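PDB 3UW2: Phosphoglucomutase/phosphomannomutase family protein, which probably catalyses intramolecular phosphate transfer on phosphosugars, as in the magnesium-dependent phosphohexose mutases, and binds a zinc ion. Local coordinates for residues Gly267-Gly271 / Met348-Val352; Val352-Arg357 / Tyr366-Arg370; Pro102-Phe106 / Trp358-Gly364. One frame throughout, in Å; residues are numbered along the deposited sequence.

Contact 1: residues Gly267-Gly271 / Met348-Val352; sequences GDRLG and MSGHV. With ZN (zinc ion), chain K.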
loop_
_atom_site.group_PDB
_atom_site.type_symbol
_atom_site.label_atom_id
_atom_site.label_comp_id
_atom_site.label_asym_id
_atom_site.label_seq_id
_atom_site.Cartn_x
_atom_site.Cartn_y
_atom_site.Cartn_z
ATOM N N GLY A 267 -6.341 5.781 -1.240
ATOM C CA GLY A 267 -6.921 5.191 -0.010
ATOM C C GLY A 267 -6.325 3.784 0.345
ATOM O O GLY A 267 -6.861 3.096 1.177
ATOM N N ASP A 268 -5.257 3.333 -0.299
ATOM C CA ASP A 268 -4.713 2.009 0.143
ATOM C C ASP A 268 -3.555 2.214 1.175
ATOM O O ASP A 268 -2.868 1.267 1.547
ATOM C CB ASP A 268 -4.335 1.111 -1.035
ATOM C CG ASP A 268 -3.147 1.634 -1.794
ATOM O OD1 ASP A 268 -2.683 2.709 -1.406
ATOM O OD2 ASP A 268 -2.689 1.017 -2.786
ATOM N N ARG A 269 -3.360 3.461 1.637
ATOM C CA ARG A 269 -2.394 3.718 2.694
ATOM C C ARG A 269 -2.943 4.723 3.709
ATOM O O ARG A 269 -3.564 5.740 3.311
ATOM C CB ARG A 269 -1.072 4.260 2.152
ATOM C CG ARG A 269 -0.316 3.300 1.260
ATOM C CD ARG A 269 1.102 3.821 0.976
ATOM N NE ARG A 269 1.107 4.868 -0.043
ATOM C CZ ARG A 269 2.165 5.617 -0.367
ATOM N NH1 ARG A 269 3.347 5.444 0.239
ATOM N NH2 ARG A 269 2.039 6.546 -1.311
ATOM N N LEU A 270 -2.685 4.458 4.990
ATOM C CA LEU A 270 -3.091 5.343 6.099
ATOM C C LEU A 270 -1.848 5.846 6.865
ATOM O O LEU A 270 -0.984 5.027 7.280
ATOM C CB LEU A 270 -4.003 4.570 7.084
ATOM C CG LEU A 270 -4.378 5.262 8.414
ATOM C CD1 LEU A 270 -5.406 6.329 8.186
ATOM C CD2 LEU A 270 -4.908 4.219 9.402
ATOM N N GLY A 271 -1.789 7.176 7.026
ATOM C CA GLY A 271 -0.855 7.856 7.966
ATOM C C GLY A 271 -1.576 8.201 9.265
ATOM O O GLY A 271 -2.751 8.599 9.224
ATOM N N MET A 348 6.568 -1.241 5.828
ATOM C CA MET A 348 6.996 0.074 6.289
ATOM C C MET A 348 6.273 1.215 5.523
ATOM O O MET A 348 5.701 2.132 6.148
ATOM C CB MET A 348 8.527 0.168 6.185
ATOM C CG MET A 348 9.135 1.283 7.005
ATOM S SD MET A 348 8.406 1.217 8.659
ATOM C CE MET A 348 9.203 2.679 9.309
ATOM N N SER A 349 6.236 1.107 4.193
ATOM C CA SER A 349 5.465 2.038 3.310
ATOM C C SER A 349 4.002 2.306 3.673
ATOM O O SER A 349 3.404 3.209 3.117
ATOM C CB SER A 349 5.467 1.524 1.898
ATOM O OG SER A 349 4.530 0.462 1.870
ATOM N N GLY A 350 3.420 1.541 4.588
ATOM C CA GLY A 350 2.095 1.844 5.115
ATOM C C GLY A 350 0.910 1.091 4.492
ATOM O O GLY A 350 -0.273 1.520 4.610
ATOM N N HIS A 351 1.189 0.006 3.779
ATOM C CA HIS A 351 0.061 -0.841 3.361
ATOM C C HIS A 351 -0.103 -1.865 4.434
ATOM O O HIS A 351 0.886 -2.496 4.830
ATOM C CB HIS A 351 0.342 -1.555 2.039
ATOM C CG HIS A 351 0.547 -0.634 0.838
ATOM N ND1 HIS A 351 -0.386 -0.463 -0.120
ATOM C CD2 HIS A 351 1.665 0.113 0.424
ATOM C CE1 HIS A 351 0.082 0.355 -1.096
ATOM N NE2 HIS A 351 1.337 0.713 -0.758
ATOM N N VAL A 352 -1.333 -2.102 4.890
ATOM C CA VAL A 352 -1.568 -3.039 5.978
ATOM C C VAL A 352 -2.638 -4.004 5.481
ATOM O O VAL A 352 -3.696 -3.564 4.950
ATOM C CB VAL A 352 -2.005 -2.299 7.281
ATOM C CG1 VAL A 352 -2.192 -3.289 8.444
ATOM C CG2 VAL A 352 -0.944 -1.284 7.714
HETATM ZN ZN ZN K . -2.040 4.257 -2.729
HETATM O O HOH W 1 -3.673 -0.271 4.111
HETATM O O HOH W 2 -2.650 1.387 5.936
#

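Contact 2: residues Val352-Arg357 / Tyr366-Arg370; sequences VFFKDR and YTGAR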
loop_
_atom_site.group_PDB
_atom_site.type_symbol
_atom_site.label_atom_id
_atom_site.label_comp_id
_atom_site.label_asym_id
_atom_site.label_seq_id
_atom_site.Cartn_x
_atom_site.Cartn_y
_atom_site.Cartn_z
ATOM N N VAL A 352 -1.333 -2.102 4.890
ATOM C CA VAL A 352 -1.568 -3.039 5.978
ATOM C C VAL A 352 -2.638 -4.004 5.481
ATOM O O VAL A 352 -3.696 -3.564 4.950
ATOM C CB VAL A 352 -2.005 -2.299 7.281
ATOM C CG1 VAL A 352 -2.192 -3.289 8.444
ATOM C CG2 VAL A 352 -0.944 -1.284 7.714
ATOM N N PHE A 353 -2.377 -5.308 5.623
ATOM C CA PHE A 353 -3.241 -6.287 4.995
ATOM C C PHE A 353 -3.886 -7.135 6.092
ATOM O O PHE A 353 -3.202 -7.971 6.711
ATOM C CB PHE A 353 -2.431 -7.212 4.072
ATOM C CG PHE A 353 -1.566 -6.518 3.038
ATOM C CD1 PHE A 353 -0.397 -5.843 3.406
ATOM C CD2 PHE A 353 -1.865 -6.642 1.670
ATOM C CE1 PHE A 353 0.449 -5.275 2.413
ATOM C CE2 PHE A 353 -1.036 -6.075 0.688
ATOM C CZ PHE A 353 0.119 -5.397 1.066
ATOM N N PHE A 354 -5.196 -6.978 6.306
ATOM C CA PHE A 354 -5.963 -7.837 7.244
ATOM C C PHE A 354 -6.627 -8.966 6.458
ATOM O O PHE A 354 -7.447 -8.676 5.596
ATOM C CB PHE A 354 -7.102 -7.046 7.942
ATOM C CG PHE A 354 -6.602 -6.004 8.919
ATOM C CD1 PHE A 354 -6.365 -6.351 10.262
ATOM C CD2 PHE A 354 -6.266 -4.691 8.468
ATOM C CE1 PHE A 354 -5.862 -5.393 11.171
ATOM C CE2 PHE A 354 -5.789 -3.756 9.388
ATOM C CZ PHE A 354 -5.586 -4.106 10.718
ATOM N N LYS A 355 -6.264 -10.219 6.771
ATOM C CA LYS A 355 -7.033 -11.354 6.354
ATOM C C LYS A 355 -7.976 -11.685 7.491
ATOM O O LYS A 355 -9.172 -11.911 7.255
ATOM C CB LYS A 355 -6.138 -12.549 6.007
ATOM C CG LYS A 355 -6.914 -13.832 5.683
ATOM C CD LYS A 355 -7.861 -13.646 4.500
ATOM C CE LYS A 355 -8.723 -14.906 4.391
ATOM N NZ LYS A 355 -8.546 -15.171 2.951
ATOM N N ASP A 356 -7.485 -11.673 8.729
ATOM C CA ASP A 356 -8.404 -11.836 9.919
ATOM C C ASP A 356 -9.616 -10.923 9.817
ATOM O O ASP A 356 -9.440 -9.692 9.674
ATOM C CB ASP A 356 -7.582 -11.467 11.158
ATOM C CG ASP A 356 -8.427 -11.326 12.401
ATOM O OD1 ASP A 356 -8.765 -12.384 12.929
ATOM O OD2 ASP A 356 -8.676 -10.204 12.881
ATOM N N ARG A 357 -10.832 -11.496 9.774
ATOM C CA ARG A 357 -12.129 -10.749 9.763
ATOM C C ARG A 357 -12.312 -9.921 8.499
ATOM O O ARG A 357 -13.193 -9.048 8.427
ATOM C CB ARG A 357 -12.238 -9.803 10.982
ATOM C CG ARG A 357 -12.292 -10.562 12.305
ATOM C CD ARG A 357 -12.065 -9.649 13.525
ATOM N NE ARG A 357 -13.027 -8.525 13.594
ATOM C CZ ARG A 357 -12.773 -7.403 14.253
ATOM N NH1 ARG A 357 -11.591 -7.215 14.926
ATOM N NH2 ARG A 357 -13.658 -6.444 14.202
ATOM N N TYR A 366 -10.214 0.580 5.900
ATOM C CA TYR A 366 -10.363 -0.513 6.820
ATOM C C TYR A 366 -9.311 -0.497 7.916
ATOM O O TYR A 366 -9.638 -0.738 9.065
ATOM C CB TYR A 366 -10.328 -1.869 6.069
ATOM C CG TYR A 366 -10.745 -3.004 6.966
ATOM C CD1 TYR A 366 -12.076 -3.103 7.441
ATOM C CD2 TYR A 366 -9.823 -3.987 7.377
ATOM C CE1 TYR A 366 -12.470 -4.144 8.340
ATOM C CE2 TYR A 366 -10.200 -5.020 8.237
ATOM C CZ TYR A 366 -11.544 -5.117 8.663
ATOM O OH TYR A 366 -11.887 -6.148 9.499
ATOM N N THR A 367 -8.047 -0.219 7.578
ATOM C CA THR A 367 -7.012 -0.164 8.651
ATOM C C THR A 367 -7.425 0.941 9.647
ATOM O O THR A 367 -7.298 0.758 10.859
ATOM C CB THR A 367 -5.633 0.153 8.011
ATOM O OG1 THR A 367 -5.303 -0.925 7.124
ATOM C CG2 THR A 367 -4.496 0.372 9.064
ATOM N N GLY A 368 -7.885 2.095 9.138
ATOM C CA GLY A 368 -8.333 3.168 10.014
ATOM C C GLY A 368 -9.413 2.670 10.984
ATOM O O GLY A 368 -9.376 2.959 12.160
ATOM N N ALA A 369 -10.380 1.923 10.470
ATOM C CA ALA A 369 -11.444 1.419 11.287
ATOM C C ALA A 369 -10.899 0.430 12.327
ATOM O O ALA A 369 -11.325 0.459 13.496
ATOM C CB ALA A 369 -12.502 0.764 10.391
ATOM N N ARG A 370 -9.938 -0.417 11.930
ATOM C CA ARG A 370 -9.433 -1.411 12.838
ATOM C C ARG A 370 -8.637 -0.685 13.918
ATOM O O ARG A 370 -8.616 -1.127 15.053
ATOM C CB ARG A 370 -8.542 -2.440 12.116
ATOM C CG ARG A 370 -9.340 -3.451 11.248
ATOM C CD ARG A 370 -10.161 -4.410 12.109
ATOM N NE ARG A 370 -9.271 -5.384 12.822
ATOM C CZ ARG A 370 -9.014 -6.628 12.414
ATOM N NH1 ARG A 370 -9.639 -7.164 11.323
ATOM N NH2 ARG A 370 -8.206 -7.384 13.148
HETATM O O HOH W 3 -14.247 -7.045 9.597
#

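Contact 3: residues Pro102-Phe106 / Trp358-Gly364; sequences PVGYF and WYGFDDG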
loop_
_atom_site.group_PDB
_atom_site.type_symbol
_atom_site.label_atom_id
_atom_site.label_comp_id
_atom_site.label_asym_id
_atom_site.label_seq_id
_atom_site.Cartn_x
_atom_site.Cartn_y
_atom_site.Cartn_z
ATOM N N PRO A 102 -8.974 0.133 -2.522
ATOM C CA PRO A 102 -9.365 -1.092 -1.859
ATOM C C PRO A 102 -10.854 -1.327 -2.033
ATOM O O PRO A 102 -11.299 -2.438 -1.809
ATOM C CB PRO A 102 -9.051 -0.849 -0.359
ATOM C CG PRO A 102 -8.971 0.606 -0.257
ATOM C CD PRO A 102 -8.577 1.180 -1.566
ATOM N N VAL A 103 -11.633 -0.309 -2.410
ATOM C CA VAL A 103 -13.079 -0.578 -2.686
ATOM C C VAL A 103 -13.250 -1.394 -4.008
ATOM O O VAL A 103 -14.125 -2.255 -4.123
ATOM C CB VAL A 103 -13.938 0.748 -2.685
ATOM C CG1 VAL A 103 -15.426 0.458 -3.025
ATOM C CG2 VAL A 103 -13.836 1.361 -1.287
ATOM N N GLY A 104 -12.439 -1.096 -5.015
ATOM C CA GLY A 104 -12.361 -1.922 -6.234
ATOM C C GLY A 104 -11.913 -3.365 -5.845
ATOM O O GLY A 104 -12.539 -4.360 -6.302
ATOM N N TYR A 105 -10.930 -3.502 -4.943
ATOM C CA TYR A 105 -10.511 -4.843 -4.468
ATOM C C TYR A 105 -11.693 -5.530 -3.785
ATOM O O TYR A 105 -11.944 -6.725 -3.969
ATOM C CB TYR A 105 -9.374 -4.770 -3.443
ATOM C CG TYR A 105 -8.074 -4.204 -3.957
ATOM C CD1 TYR A 105 -7.747 -4.159 -5.335
ATOM C CD2 TYR A 105 -7.137 -3.699 -3.038
ATOM C CE1 TYR A 105 -6.459 -3.628 -5.753
ATOM C CE2 TYR A 105 -5.909 -3.235 -3.446
ATOM C CZ TYR A 105 -5.569 -3.175 -4.792
ATOM O OH TYR A 105 -4.281 -2.594 -5.107
ATOM N N PHE A 106 -12.456 -4.743 -3.024
ATOM C CA PHE A 106 -13.554 -5.321 -2.265
ATOM C C PHE A 106 -14.615 -5.820 -3.276
ATOM O O PHE A 106 -15.215 -6.914 -3.080
ATOM C CB PHE A 106 -14.131 -4.274 -1.312
ATOM C CG PHE A 106 -15.461 -4.695 -0.653
ATOM C CD1 PHE A 106 -15.470 -5.539 0.449
ATOM C CD2 PHE A 106 -16.677 -4.233 -1.134
ATOM C CE1 PHE A 106 -16.659 -5.888 1.080
ATOM C CE2 PHE A 106 -17.914 -4.637 -0.525
ATOM C CZ PHE A 106 -17.894 -5.444 0.575
ATOM N N TRP A 358 -11.483 -10.198 7.507
ATOM C CA TRP A 358 -11.484 -9.371 6.301
ATOM C C TRP A 358 -11.203 -10.183 5.036
ATOM O O TRP A 358 -11.542 -11.343 4.993
ATOM C CB TRP A 358 -10.546 -8.168 6.524
ATOM C CG TRP A 358 -10.631 -7.023 5.499
ATOM C CD1 TRP A 358 -9.592 -6.438 4.783
ATOM C CD2 TRP A 358 -11.805 -6.219 5.203
ATOM N NE1 TRP A 358 -10.065 -5.375 4.035
ATOM C CE2 TRP A 358 -11.394 -5.217 4.247
ATOM C CE3 TRP A 358 -13.162 -6.282 5.601
ATOM C CZ2 TRP A 358 -12.301 -4.281 3.718
ATOM C CZ3 TRP A 358 -14.050 -5.356 5.070
ATOM C CH2 TRP A 358 -13.639 -4.395 4.133
ATOM N N TYR A 359 -10.562 -9.598 4.010
ATOM C CA TYR A 359 -10.411 -10.241 2.693
ATOM C C TYR A 359 -8.933 -10.313 2.276
ATOM O O TYR A 359 -8.598 -10.878 1.241
ATOM C CB TYR A 359 -11.187 -9.415 1.625
ATOM C CG TYR A 359 -12.642 -9.426 1.963
ATOM C CD1 TYR A 359 -13.424 -10.501 1.615
ATOM C CD2 TYR A 359 -13.227 -8.376 2.710
ATOM C CE1 TYR A 359 -14.783 -10.534 1.963
ATOM C CE2 TYR A 359 -14.575 -8.394 3.052
ATOM C CZ TYR A 359 -15.320 -9.473 2.695
ATOM O OH TYR A 359 -16.627 -9.503 3.088
ATOM N N GLY A 360 -8.067 -9.708 3.058
ATOM C CA GLY A 360 -6.626 -9.911 2.817
ATOM C C GLY A 360 -6.006 -8.907 1.867
ATOM O O GLY A 360 -4.796 -8.978 1.634
ATOM N N PHE A 361 -6.775 -7.950 1.330
ATOM C CA PHE A 361 -6.174 -6.839 0.545
ATOM C C PHE A 361 -5.856 -5.662 1.466
ATOM O O PHE A 361 -6.511 -5.462 2.518
ATOM C CB PHE A 361 -7.057 -6.376 -0.647
ATOM C CG PHE A 361 -8.489 -6.054 -0.262
ATOM C CD1 PHE A 361 -8.792 -4.837 0.330
ATOM C CD2 PHE A 361 -9.500 -6.940 -0.527
ATOM C CE1 PHE A 361 -10.099 -4.483 0.672
ATOM C CE2 PHE A 361 -10.836 -6.624 -0.196
ATOM C CZ PHE A 361 -11.132 -5.407 0.400
ATOM N N ASP A 362 -4.845 -4.897 1.068
ATOM C CA ASP A 362 -4.478 -3.680 1.741
ATOM C C ASP A 362 -5.608 -2.629 1.557
ATOM O O ASP A 362 -6.196 -2.490 0.466
ATOM C CB ASP A 362 -3.086 -3.162 1.246
ATOM C CG ASP A 362 -2.947 -3.129 -0.285
ATOM O OD1 ASP A 362 -3.601 -3.980 -0.961
ATOM O OD2 ASP A 362 -2.141 -2.258 -0.824
ATOM N N ASP A 363 -5.910 -1.922 2.630
ATOM C CA ASP A 363 -7.041 -0.975 2.635
ATOM C C ASP A 363 -6.776 0.030 3.777
ATOM O O ASP A 363 -6.856 -0.305 4.951
ATOM C CB ASP A 363 -8.354 -1.771 2.905
ATOM C CG ASP A 363 -9.594 -0.891 2.872
ATOM O OD1 ASP A 363 -9.468 0.340 3.150
ATOM O OD2 ASP A 363 -10.698 -1.443 2.593
ATOM N N GLY A 364 -6.465 1.255 3.412
ATOM C CA GLY A 364 -6.284 2.335 4.361
ATOM C C GLY A 364 -7.513 2.681 5.201
ATOM O O GLY A 364 -7.372 3.082 6.378
HETATM O O HOH W 4 -2.759 -1.550 -3.462
#

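Contact 1: residues Gly267-Gly271 / Met348-Val352
Arg269 lays the aliphatic part of its side chain over the imidazole of His351, with CG almost above the ring centre, 3.7 Å from the centroid and 10° off the ring normal, a CH-pi contact. The next carbon, CD, comes to 3.2 Å of Ser349 O, a carbonyl that sits at the edge of the Arg269 guanidinium near its plane. Asp268 approaches the same imidazole at its rim, where OD2 lies 3.3 Å from His351 CE1. Its carboxylate is turned 72° from the ring, and the other oxygen, Asp268 OD1, binds zinc at 2.1 Å. Main-chain atoms of the two segments form no direct hydrogen bond; two waters join them instead. One donates to Asp268 O and accepts from Val352 N, while the other accepts from Leu270 N and donates to Gly350 O over 2.7 Å. The arrangement pairs the metal-binding Asp-Gly-Asp-Gly-Asp loop of a phosphohexose mutase with the Glu-Met-Ser-Gly-His loop, which in relatives helps recognise the sugar, so that domains II and III meet here, probably in the wall of the active-site cleft. Further out, Asp264 and Asp266 also bind the zinc, and Lys140 makes a salt bridge to Asp268 OD2. A bend in the Arg269 chain at chi3 (-78°) goes with the turn of NE toward Asp264, whose OD2 accepts its hydrogen bond. The rotation of the imidazole is fixed by Asp362, hydrogen-bonded to His351 ND1, while the ring of His330 meets it nearly parallel.

Contact 2: residues Val352-Arg357 / Tyr366-Arg370
Arg370 and Phe354 make the dense part of this contact, their side chains running antiparallel alongside one another. Arg370 CG stands over the centre of the Phe354 ring, 3.9 Å from its centroid, and the chain then folds back through bends at chi2 (-69°) and chi3, placing the guanidinium against the ring's CD1 side, with Arg370 CZ 3.4 Å from Phe354 CD1. The opposite face of that guanidinium carries the guanidinium of Arg357, centres 4.2 Å apart. Arg370 grips Asp356 end-on with two nitrogens: NH1 bonds to Asp356 O at 3.0 Å, from above the carbonyl plane, and NH2 forms a salt bridge at 2.9 Å to Asp356 OD2, which also pairs with Arg296. Arg370 NH1 donates to Tyr366 OH as well, and the Tyr366 ring turns its edge to the face of Phe354 in an offset edge-to-face pair, planes at 84°. Beside Phe354, Val352 CB packs 3.6 Å from Thr367 OG1, a hydroxyl hydrogen-bonded to Asp363 O. Asp188 and Glu373, both paired with Arg357, probably help offset the stacked positive charges. Packing is lighter at the partly exposed Asp356 and Arg357 end, where a water lies between Arg357 O and Tyr366 OH. Edge strand 352-354, antiparallel to its neighbour 344-346, and helical segment 366-370 run at 73° to each other, a strand-helix layer typical of the alpha/beta/alpha domains of phosphohexose mutases.

Contact 3: residues Pro102-Phe106 / Trp358-Gly364
Pro102 and Asp363 bring their CA atoms to 5.1 Å, and the backbones then diverge until Phe106 CA and Tyr359 CA stand 7.7 Å apart. This is a domain interface of the phosphohexose mutase fold: helix 101-107 of the first alpha/beta/alpha unit rests on the loop leading into helix 364-375 of the third, whose N-cap is Asp363. The ring of Phe361 fills the middle. Over one face sits Tyr105 CB, 3.7 Å from the centroid and 17° off the normal, while the Tyr105 ring turns its edge toward the face of Phe361 in an offset edge-to-face pair, planes at 61°. The far end of Phe361 rests against the helix backbone, its CE1 3.4 Å from Pro102 O and its CZ 3.6 Å from Phe106 CA. A second offset edge-to-face pair follows, Phe106 directing its edge at the face of Tyr359 with planes at 81° and CE1 3.8 Å from Tyr359 CE2. At the other end Pro102 lies across the Asp363 carboxylate, CB 3.3 Å from CG. That carboxylate is held twice, OD1 accepting from Tyr366 N and OD2 bonded to Tyr181 OH. A water accepts from Tyr105 OH and donates to Asp362 OD2, which also bonds to His351 ND1. Asp362 O, at the edge of the Tyr105 ring and 3.4 Å from Pro102 CB, is buried with no hydrogen-bonding partner in the model.

Overall arrangement
All three contacts gather near the centre of the molecule, but their chemistry follows their place. Contacts 2 and 3 are buried: contact 2 joins elements of a single domain through Phe354 and a stacked, acid-bound arginine pair, whereas contact 3 joins the first and third domains, far apart in sequence, mainly through aromatic rings. Contact 1, only partly buried, borders the metal site and is joined by a CH-pi contact and bridging waters. Val352 belongs to both contacts 1 and 2, and Leu270 packs on Thr367 and Gly368 between them. Contact 3 meets contact 1 through a probable hydrogen bond from Gly364 N to Gly267 O (2.9 Å), and contact 2 where Trp358 stacks on Tyr366. Helix 364-375 thus borders all three.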